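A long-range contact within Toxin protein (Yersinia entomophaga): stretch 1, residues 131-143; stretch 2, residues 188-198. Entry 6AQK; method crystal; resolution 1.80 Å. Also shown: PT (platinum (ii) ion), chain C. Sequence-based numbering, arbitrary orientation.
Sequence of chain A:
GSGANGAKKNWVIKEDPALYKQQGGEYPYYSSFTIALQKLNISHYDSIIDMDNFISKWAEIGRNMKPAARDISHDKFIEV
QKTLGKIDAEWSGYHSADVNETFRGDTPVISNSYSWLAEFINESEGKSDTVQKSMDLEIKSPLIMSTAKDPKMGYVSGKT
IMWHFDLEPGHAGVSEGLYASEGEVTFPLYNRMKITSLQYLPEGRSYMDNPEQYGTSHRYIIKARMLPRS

Stretch 1, residues 131-143: VQKSMDLEIKSPL
Stretch 2 (188-198) PLYNRMKITSL

How do the two stretches lie against each other? Strand 131-140 runs antiparallel to strand 192-198, their N-to-C directions 173° apart and their axes approaching to 4.2 Å, and together the stretches bury 1088 Å². Two-way hydrogen bonds fix the register: Lys133 N to Leu198 O and Leu198 N to Lys133 O are both 2.8 Å, Leu137 N to Ile195 O is 3.0 Å and Ile195 N to Leu137 O 2.6 Å, and Ile139 N to Met193 O is 2.9 Å and Met193 N to Ile139 O 3.0 Å. Ser134 faces Ser197, Glu138 faces Lys194 and Lys140 faces Arg192 as non-hydrogen-bonded pairs, with CA atoms 4.3 to 4.7 Å apart.

What surrounds Leu198 and Ile195, which lose the most area to the contact? Both put their side chains on the face shared with Lys133, Leu137, Ile139 and Met193. Leu198 (chi1 m, chi2 t) meets Met135, whose CE lies 3.9 Å from Leu198 CD1. Ile195 (m, m) has its CG2 4.2 Å from Met135 CB, its CB 4.3 Å from Leu137 CB and its CD1 4.5 Å from Ile139 CD1. The row continues to Met193 (p, t, p), whose CG packs 3.3 Å from CG1 of Ile139 (p, t).

Why does Met135 stand out in the pairing? It lies in a beta bulge, where the register shifts by one between Ser134 and Leu137. Met135 N still donates to Thr196 O at 2.9 Å, but the next two-way pair is Leu137 with Ile195, so stretch 1 spends an extra residue. Asp136 has phi/psi of -147/53°, and the CA-to-CB bond of Met135 (phi/psi -137/169°, chi1 -52°, chi2 -91°, chi3 -82°) points toward stretch 2. Its SD binds the platinum ion at 2.1 Å, with one further ligand atom elsewhere in the structure.

Where do the charges pair? Glu138, Lys194 and Arg192 share the other face. Extended Glu138 (t, t) brings OE2 to 2.7 Å from Arg192 NH2, at the guanidinium edge, a salt bridge between diagonal neighbours. Lys194 (t, t, t, p) instead reaches Asp136 in the bulge, its NZ 2.7 Å from Asp136 OD1.

How does the pairing end? A type II turn from Pro188 to Asn191, with Tyr190 at phi/psi 70/13°, is closed by Asn191 N to Pro188 O at 2.9 Å. Ser141 extends the ladder to it: Ser141 N donates to Asn191 O at 2.8 Å, and Tyr190 N to Ser141 O at 2.9 Å. Beyond, one water donates to both Leu143 O and Pro188 O, 2.7 Å from each.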

ATOM      1  N   VAL A 131     -18.467  -0.338  15.123  1.00 40.47           N
ATOM      2  CA  VAL A 131     -19.117  -1.316  14.256  1.00 42.71           C
ATOM      3  C   VAL A 131     -17.945  -2.080  13.689  1.00 39.73           C
ATOM      4  O   VAL A 131     -16.896  -1.453  13.337  1.00 35.57           O
ATOM      5  CB  VAL A 131     -19.862  -0.658  13.051  1.00 46.30           C
ATOM      6  CG1 VAL A 131     -20.412  -1.722  12.104  1.00 56.47           C
ATOM      7  CG2 VAL A 131     -20.986   0.198  13.535  1.00 50.34           C
ATOM      8  N   GLN A 132     -18.071  -3.397  13.700  1.00 36.35           N
ATOM      9  CA  GLN A 132     -17.184  -4.282  12.924  1.00 43.66           C
ATOM     10  C   GLN A 132     -17.989  -4.970  11.821  1.00 49.27           C
ATOM     11  O   GLN A 132     -19.187  -5.200  11.958  1.00 48.07           O
ATOM     12  CB  GLN A 132     -16.617  -5.404  13.755  1.00 54.48           C
ATOM     13  CG  GLN A 132     -15.810  -5.042  14.973  1.00 63.57           C
ATOM     14  CD  GLN A 132     -15.257  -6.298  15.662  1.00 68.36           C
ATOM     15  OE1 GLN A 132     -15.241  -7.401  15.073  1.00 63.06           O
ATOM     16  NE2 GLN A 132     -14.819  -6.144  16.914  1.00 62.65           N
ATOM     17  N   LYS A 133     -17.301  -5.343  10.754  1.00 40.32           N
ATOM     18  CA  LYS A 133     -17.866  -6.124   9.708  1.00 42.52           C
ATOM     19  C   LYS A 133     -16.817  -7.170   9.373  1.00 45.85           C
ATOM     20  O   LYS A 133     -15.701  -6.847   8.991  1.00 36.84           O
ATOM     21  CB  LYS A 133     -18.212  -5.262   8.517  1.00 47.48           C
ATOM     22  CG  LYS A 133     -18.731  -6.049   7.332  1.00 50.94           C
ATOM     23  CD  LYS A 133     -18.937  -5.196   6.096  1.00 57.57           C
ATOM     24  CE  LYS A 133     -19.591  -6.046   5.014  1.00 60.97           C
ATOM     25  NZ  LYS A 133     -19.965  -5.200   3.848  1.00 68.97           N
ATOM     26  N   SER A 134     -17.172  -8.429   9.585  1.00 35.01           N
ATOM     27  CA  SER A 134     -16.333  -9.507   9.254  1.00 39.69           C
ATOM     28  C   SER A 134     -16.245  -9.713   7.765  1.00 40.27           C
ATOM     29  O   SER A 134     -17.238  -9.562   7.070  1.00 43.23           O
ATOM     30  CB  SER A 134     -16.889 -10.768   9.897  1.00 46.90           C
ATOM     31  OG  SER A 134     -15.978 -11.809   9.693  1.00 49.64           O
ATOM     32  N   MET A 135     -15.063 -10.095   7.270  1.00 40.28           N
ATOM     33  CA  MET A 135     -14.863 -10.298   5.804  1.00 41.01           C
ATOM     34  C   MET A 135     -14.069 -11.546   5.522  1.00 34.59           C
ATOM     35  O   MET A 135     -13.372 -12.087   6.386  1.00 34.18           O
ATOM     36  CB  MET A 135     -14.086  -9.095   5.212  1.00 44.76           C
ATOM     37  CG  MET A 135     -14.688  -7.730   5.548  1.00 52.42           C
ATOM     38  SD  MET A 135     -15.873  -7.097   4.366  1.00 54.04           S
ATOM     39  CE  MET A 135     -14.543  -6.471   3.251  1.00 44.10           C
ATOM     40  N   ASP A 136     -14.019 -11.943   4.263  1.00 36.31           N
ATOM     41  CA  ASP A 136     -13.117 -12.981   3.908  1.00 36.85           C
ATOM     42  C   ASP A 136     -12.593 -12.797   2.515  1.00 46.28           C
ATOM     43  O   ASP A 136     -12.576 -13.739   1.710  1.00 49.25           O
ATOM     44  CB  ASP A 136     -13.854 -14.319   4.036  1.00 51.81           C
ATOM     45  CG  ASP A 136     -12.921 -15.419   4.245  1.00 54.66           C
ATOM     46  OD1 ASP A 136     -12.362 -15.473   5.360  1.00 78.08           O
ATOM     47  OD2 ASP A 136     -12.676 -16.189   3.307  1.00 68.61           O
ATOM     48  N   LEU A 137     -12.062 -11.616   2.245  1.00 37.27           N
ATOM     49  CA  LEU A 137     -11.885 -11.212   0.874  1.00 35.33           C
ATOM     50  C   LEU A 137     -10.381 -11.295   0.557  1.00 37.40           C
ATOM     51  O   LEU A 137      -9.546 -10.676   1.243  1.00 33.13           O
ATOM     52  CB  LEU A 137     -12.491  -9.812   0.695  1.00 36.42           C
ATOM     53  CG  LEU A 137     -12.293  -9.125  -0.654  1.00 36.37           C
ATOM     54  CD1 LEU A 137     -13.084  -9.860  -1.697  1.00 37.53           C
ATOM     55  CD2 LEU A 137     -12.627  -7.639  -0.643  1.00 44.67           C
ATOM     56  N   GLU A 138     -10.032 -12.048  -0.492  1.00 34.36           N
ATOM     57  CA  GLU A 138      -8.664 -12.108  -0.954  1.00 36.07           C
ATOM     58  C   GLU A 138      -8.458 -11.077  -2.064  1.00 37.70           C
ATOM     59  O   GLU A 138      -9.269 -10.967  -3.000  1.00 35.65           O
ATOM     60  CB  GLU A 138      -8.266 -13.513  -1.399  1.00 40.59           C
ATOM     61  CG  GLU A 138      -6.846 -13.585  -1.966  1.00 43.29           C
ATOM     62  CD  GLU A 138      -6.318 -14.985  -2.184  1.00 53.55           C
ATOM     63  OE1 GLU A 138      -6.620 -15.877  -1.356  1.00 59.03           O
ATOM     64  OE2 GLU A 138      -5.565 -15.178  -3.173  1.00 57.43           O
ATOM     65  N   ILE A 139      -7.380 -10.298  -1.941  1.00 32.21           N
ATOM     66  CA  ILE A 139      -7.049  -9.307  -2.938  1.00 33.02           C
ATOM     67  C   ILE A 139      -5.553  -9.415  -3.288  1.00 33.94           C
ATOM     68  O   ILE A 139      -4.736  -9.910  -2.491  1.00 31.91           O
ATOM     69  CB  ILE A 139      -7.418  -7.861  -2.490  1.00 41.47           C
ATOM     70  CG1 ILE A 139      -6.590  -7.373  -1.345  1.00 42.61           C
ATOM     71  CG2 ILE A 139      -8.900  -7.689  -2.104  1.00 42.88           C
ATOM     72  CD1 ILE A 139      -6.573  -5.855  -1.265  1.00 49.25           C
ATOM     73  N   LYS A 140      -5.213  -8.961  -4.491  1.00 32.99           N
ATOM     74  CA  LYS A 140      -3.844  -8.760  -4.896  1.00 38.61           C
ATOM     75  C   LYS A 140      -3.578  -7.253  -4.801  1.00 35.76           C
ATOM     76  O   LYS A 140      -4.274  -6.487  -5.388  1.00 32.42           O
ATOM     77  CB  LYS A 140      -3.622  -9.180  -6.367  1.00 46.02           C
ATOM     78  CG  LYS A 140      -3.681 -10.649  -6.679  1.00 51.15           C
ATOM     79  CD  LYS A 140      -3.356 -10.866  -8.175  1.00 55.75           C
ATOM     80  CE  LYS A 140      -3.510 -12.333  -8.593  1.00 66.05           C
ATOM     81  NZ  LYS A 140      -2.971 -13.289  -7.560  1.00 71.02           N
ATOM     82  N   SER A 141      -2.539  -6.848  -4.097  1.00 32.35           N
ATOM     83  CA  SER A 141      -2.410  -5.469  -3.709  1.00 33.00           C
ATOM     84  C   SER A 141      -1.993  -4.725  -4.985  1.00 30.39           C
ATOM     85  O   SER A 141      -1.161  -5.227  -5.767  1.00 28.87           O
ATOM     86  CB  SER A 141      -1.368  -5.325  -2.628  1.00 31.32           C
ATOM     87  OG  SER A 141      -1.106  -3.962  -2.441  1.00 34.26           O
ATOM     88  N   PRO A 142      -2.608  -3.579  -5.224  1.00 32.01           N
ATOM     89  CA  PRO A 142      -2.314  -2.879  -6.457  1.00 30.97           C
ATOM     90  C   PRO A 142      -1.194  -1.894  -6.334  1.00 29.96           C
ATOM     91  O   PRO A 142      -1.033  -1.027  -7.244  1.00 30.95           O
ATOM     92  CB  PRO A 142      -3.640  -2.145  -6.751  1.00 30.50           C
ATOM     93  CG  PRO A 142      -4.128  -1.777  -5.409  1.00 33.35           C
ATOM     94  CD  PRO A 142      -3.741  -2.954  -4.502  1.00 32.73           C
ATOM     95  N   LEU A 143      -0.450  -1.927  -5.233  1.00 26.91           N
ATOM     96  CA  LEU A 143       0.807  -1.142  -5.091  1.00 27.07           C
ATOM     97  C   LEU A 143       1.884  -1.979  -4.438  1.00 27.63           C
ATOM     98  O   LEU A 143       1.634  -3.068  -3.816  1.00 28.28           O
ATOM     99  CB  LEU A 143       0.579   0.142  -4.267  1.00 28.44           C
ATOM    100  CG  LEU A 143       0.242  -0.087  -2.783  1.00 28.98           C
ATOM    101  CD1 LEU A 143       0.476   1.125  -1.926  1.00 35.71           C
ATOM    102  CD2 LEU A 143      -1.215  -0.581  -2.636  1.00 33.96           C
ATOM    103  N   PRO A 188       5.416  -6.727  -1.976  1.00 28.06           N
ATOM    104  CA  PRO A 188       5.524  -6.513  -3.388  1.00 28.66           C
ATOM    105  C   PRO A 188       4.237  -6.190  -4.122  1.00 28.91           C
ATOM    106  O   PRO A 188       3.126  -6.440  -3.638  1.00 27.82           O
ATOM    107  CB  PRO A 188       6.131  -7.857  -3.871  1.00 30.91           C
ATOM    108  CG  PRO A 188       5.457  -8.820  -2.974  1.00 30.75           C
ATOM    109  CD  PRO A 188       5.481  -8.150  -1.651  1.00 29.63           C
ATOM    110  N   LEU A 189       4.383  -5.607  -5.302  1.00 28.46           N
ATOM    111  CA  LEU A 189       3.226  -5.443  -6.197  1.00 28.94           C
ATOM    112  C   LEU A 189       2.492  -6.799  -6.381  1.00 29.19           C
ATOM    113  O   LEU A 189       3.145  -7.848  -6.563  1.00 29.48           O
ATOM    114  CB  LEU A 189       3.693  -4.917  -7.541  1.00 28.82           C
ATOM    115  CG  LEU A 189       2.560  -4.508  -8.528  1.00 30.65           C
ATOM    116  CD1 LEU A 189       1.613  -3.469  -7.909  1.00 33.38           C
ATOM    117  CD2 LEU A 189       3.173  -3.973  -9.808  1.00 29.21           C
ATOM    118  N   TYR A 190       1.174  -6.804  -6.296  1.00 27.78           N
ATOM    119  CA  TYR A 190       0.336  -8.035  -6.360  1.00 29.06           C
ATOM    120  C   TYR A 190       0.442  -8.949  -5.161  1.00 30.02           C
ATOM    121  O   TYR A 190      -0.112 -10.041  -5.172  1.00 30.25           O
ATOM    122  CB  TYR A 190       0.466  -8.838  -7.669  1.00 28.45           C
ATOM    123  CG  TYR A 190       0.589  -7.977  -8.915  1.00 29.22           C
ATOM    124  CD1 TYR A 190      -0.347  -7.001  -9.220  1.00 32.91           C
ATOM    125  CD2 TYR A 190       1.611  -8.211  -9.844  1.00 34.08           C
ATOM    126  CE1 TYR A 190      -0.247  -6.208 -10.360  1.00 33.35           C
ATOM    127  CE2 TYR A 190       1.726  -7.402 -10.999  1.00 35.64           C
ATOM    128  CZ  TYR A 190       0.793  -6.436 -11.269  1.00 31.63           C
ATOM    129  OH  TYR A 190       0.877  -5.665 -12.410  1.00 35.49           O
ATOM    130  N   ASN A 191       1.042  -8.475  -4.068  1.00 32.44           N
ATOM    131  CA  ASN A 191       1.053  -9.218  -2.826  1.00 29.61           C
ATOM    132  C   ASN A 191      -0.364  -9.663  -2.488  1.00 28.68           C
ATOM    133  O   ASN A 191      -1.307  -8.869  -2.574  1.00 30.23           O
ATOM    134  CB  ASN A 191       1.605  -8.319  -1.726  1.00 32.25           C
ATOM    135  CG  ASN A 191       1.637  -8.986  -0.385  1.00 29.77           C
ATOM    136  OD1 ASN A 191       2.291 -10.000  -0.251  1.00 29.54           O
ATOM    137  ND2 ASN A 191       0.934  -8.410   0.610  1.00 28.67           N
ATOM    138  N   ARG A 192      -0.489 -10.921  -2.081  1.00 30.47           N
ATOM    139  CA  ARG A 192      -1.766 -11.481  -1.697  1.00 29.17           C
ATOM    140  C   ARG A 192      -2.067 -11.227  -0.253  1.00 27.68           C
ATOM    141  O   ARG A 192      -1.257 -11.528   0.616  1.00 30.81           O
ATOM    142  CB  ARG A 192      -1.788 -13.014  -1.976  1.00 34.21           C
ATOM    143  CG  ARG A 192      -1.827 -13.308  -3.480  1.00 43.42           C
ATOM    144  CD  ARG A 192      -1.874 -14.779  -3.891  1.00 47.11           C
ATOM    145  NE  ARG A 192      -1.416 -15.659  -2.829  1.00 55.43           N
ATOM    146  CZ  ARG A 192      -2.166 -16.518  -2.121  1.00 60.84           C
ATOM    147  NH1 ARG A 192      -1.583 -17.250  -1.188  1.00 59.95           N
ATOM    148  NH2 ARG A 192      -3.476 -16.690  -2.337  1.00 67.96           N
ATOM    149  N   MET A 193      -3.262 -10.731  -0.011  1.00 29.12           N
ATOM    150  CA  MET A 193      -3.756 -10.521   1.349  1.00 31.65           C
ATOM    151  C   MET A 193      -5.223 -10.964   1.460  1.00 27.41           C
ATOM    152  O   MET A 193      -5.972 -10.984   0.483  1.00 31.99           O
ATOM    153  CB  MET A 193      -3.586  -9.084   1.781  1.00 33.51           C
ATOM    154  CG  MET A 193      -4.408  -8.052   1.059  1.00 39.24           C
ATOM    155  SD  MET A 193      -4.243  -6.350   1.744  1.00 40.40           S
ATOM    156  CE  MET A 193      -2.509  -6.090   1.485  1.00 32.16           C
ATOM    157  N   LYS A 194      -5.613 -11.295   2.673  1.00 29.48           N
ATOM    158  CA  LYS A 194      -6.973 -11.698   2.985  1.00 30.22           C
ATOM    159  C   LYS A 194      -7.527 -10.695   3.975  1.00 26.59           C
ATOM    160  O   LYS A 194      -6.952 -10.589   5.037  1.00 28.15           O
ATOM    161  CB  LYS A 194      -6.948 -13.097   3.569  1.00 34.76           C
ATOM    162  CG  LYS A 194      -8.307 -13.649   3.949  1.00 43.19           C
ATOM    163  CD  LYS A 194      -8.005 -14.949   4.677  1.00 51.74           C
ATOM    164  CE  LYS A 194      -9.192 -15.563   5.397  1.00 64.32           C
ATOM    165  NZ  LYS A 194      -9.992 -16.321   4.397  1.00 72.10           N
ATOM    166  N   ILE A 195      -8.529  -9.927   3.560  1.00 27.72           N
ATOM    167  CA  ILE A 195      -9.177  -8.959   4.435  1.00 30.25           C
ATOM    168  C   ILE A 195     -10.066  -9.795   5.353  1.00 32.94           C
ATOM    169  O   ILE A 195     -10.955 -10.537   4.865  1.00 32.62           O
ATOM    170  CB  ILE A 195     -10.045  -7.952   3.697  1.00 33.18           C
ATOM    171  CG1 ILE A 195      -9.270  -7.284   2.529  1.00 33.84           C
ATOM    172  CG2 ILE A 195     -10.600  -6.893   4.686  1.00 32.12           C
ATOM    173  CD1 ILE A 195      -7.962  -6.659   2.928  1.00 30.38           C
ATOM    174  N   THR A 196      -9.856  -9.655   6.660  1.00 32.81           N
ATOM    175  CA  THR A 196     -10.694 -10.369   7.591  1.00 32.78           C
ATOM    176  C   THR A 196     -11.690  -9.544   8.358  1.00 35.13           C
ATOM    177  O   THR A 196     -12.687 -10.103   8.855  1.00 32.30           O
ATOM    178  CB  THR A 196      -9.871 -11.195   8.577  1.00 34.59           C
ATOM    179  OG1 THR A 196      -9.105 -10.315   9.395  1.00 33.64           O
ATOM    180  CG2 THR A 196      -8.886 -12.063   7.791  1.00 36.96           C
ATOM    181  N   SER A 197     -11.483  -8.240   8.483  1.00 31.13           N
ATOM    182  CA  SER A 197     -12.382  -7.422   9.326  1.00 31.10           C
ATOM    183  C   SER A 197     -12.247  -5.956   8.977  1.00 31.59           C
ATOM    184  O   SER A 197     -11.092  -5.478   8.736  1.00 30.95           O
ATOM    185  CB  SER A 197     -11.970  -7.566  10.793  1.00 32.00           C
ATOM    186  OG  SER A 197     -12.980  -6.926  11.513  1.00 39.18           O
ATOM    187  N   LEU A 198     -13.362  -5.223   8.978  1.00 30.86           N
ATOM    188  CA  LEU A 198     -13.334  -3.754   8.924  1.00 30.49           C
ATOM    189  C   LEU A 198     -13.941  -3.286  10.199  1.00 33.95           C
ATOM    190  O   LEU A 198     -14.964  -3.870  10.631  1.00 33.96           O
ATOM    191  CB  LEU A 198     -14.139  -3.203   7.799  1.00 30.50           C
ATOM    192  CG  LEU A 198     -13.813  -3.837   6.470  1.00 34.73           C
ATOM    193  CD1 LEU A 198     -14.817  -3.286   5.479  1.00 35.57           C
ATOM    194  CD2 LEU A 198     -12.338  -3.586   6.107  1.00 35.44           C
TER
HETATM  195 PT    PT C1002     -16.442  -8.034   2.608  0.78 79.86          PT
HETATM  196  O   HOH W   1       2.106  -4.717  -1.762  1.00 28.36           O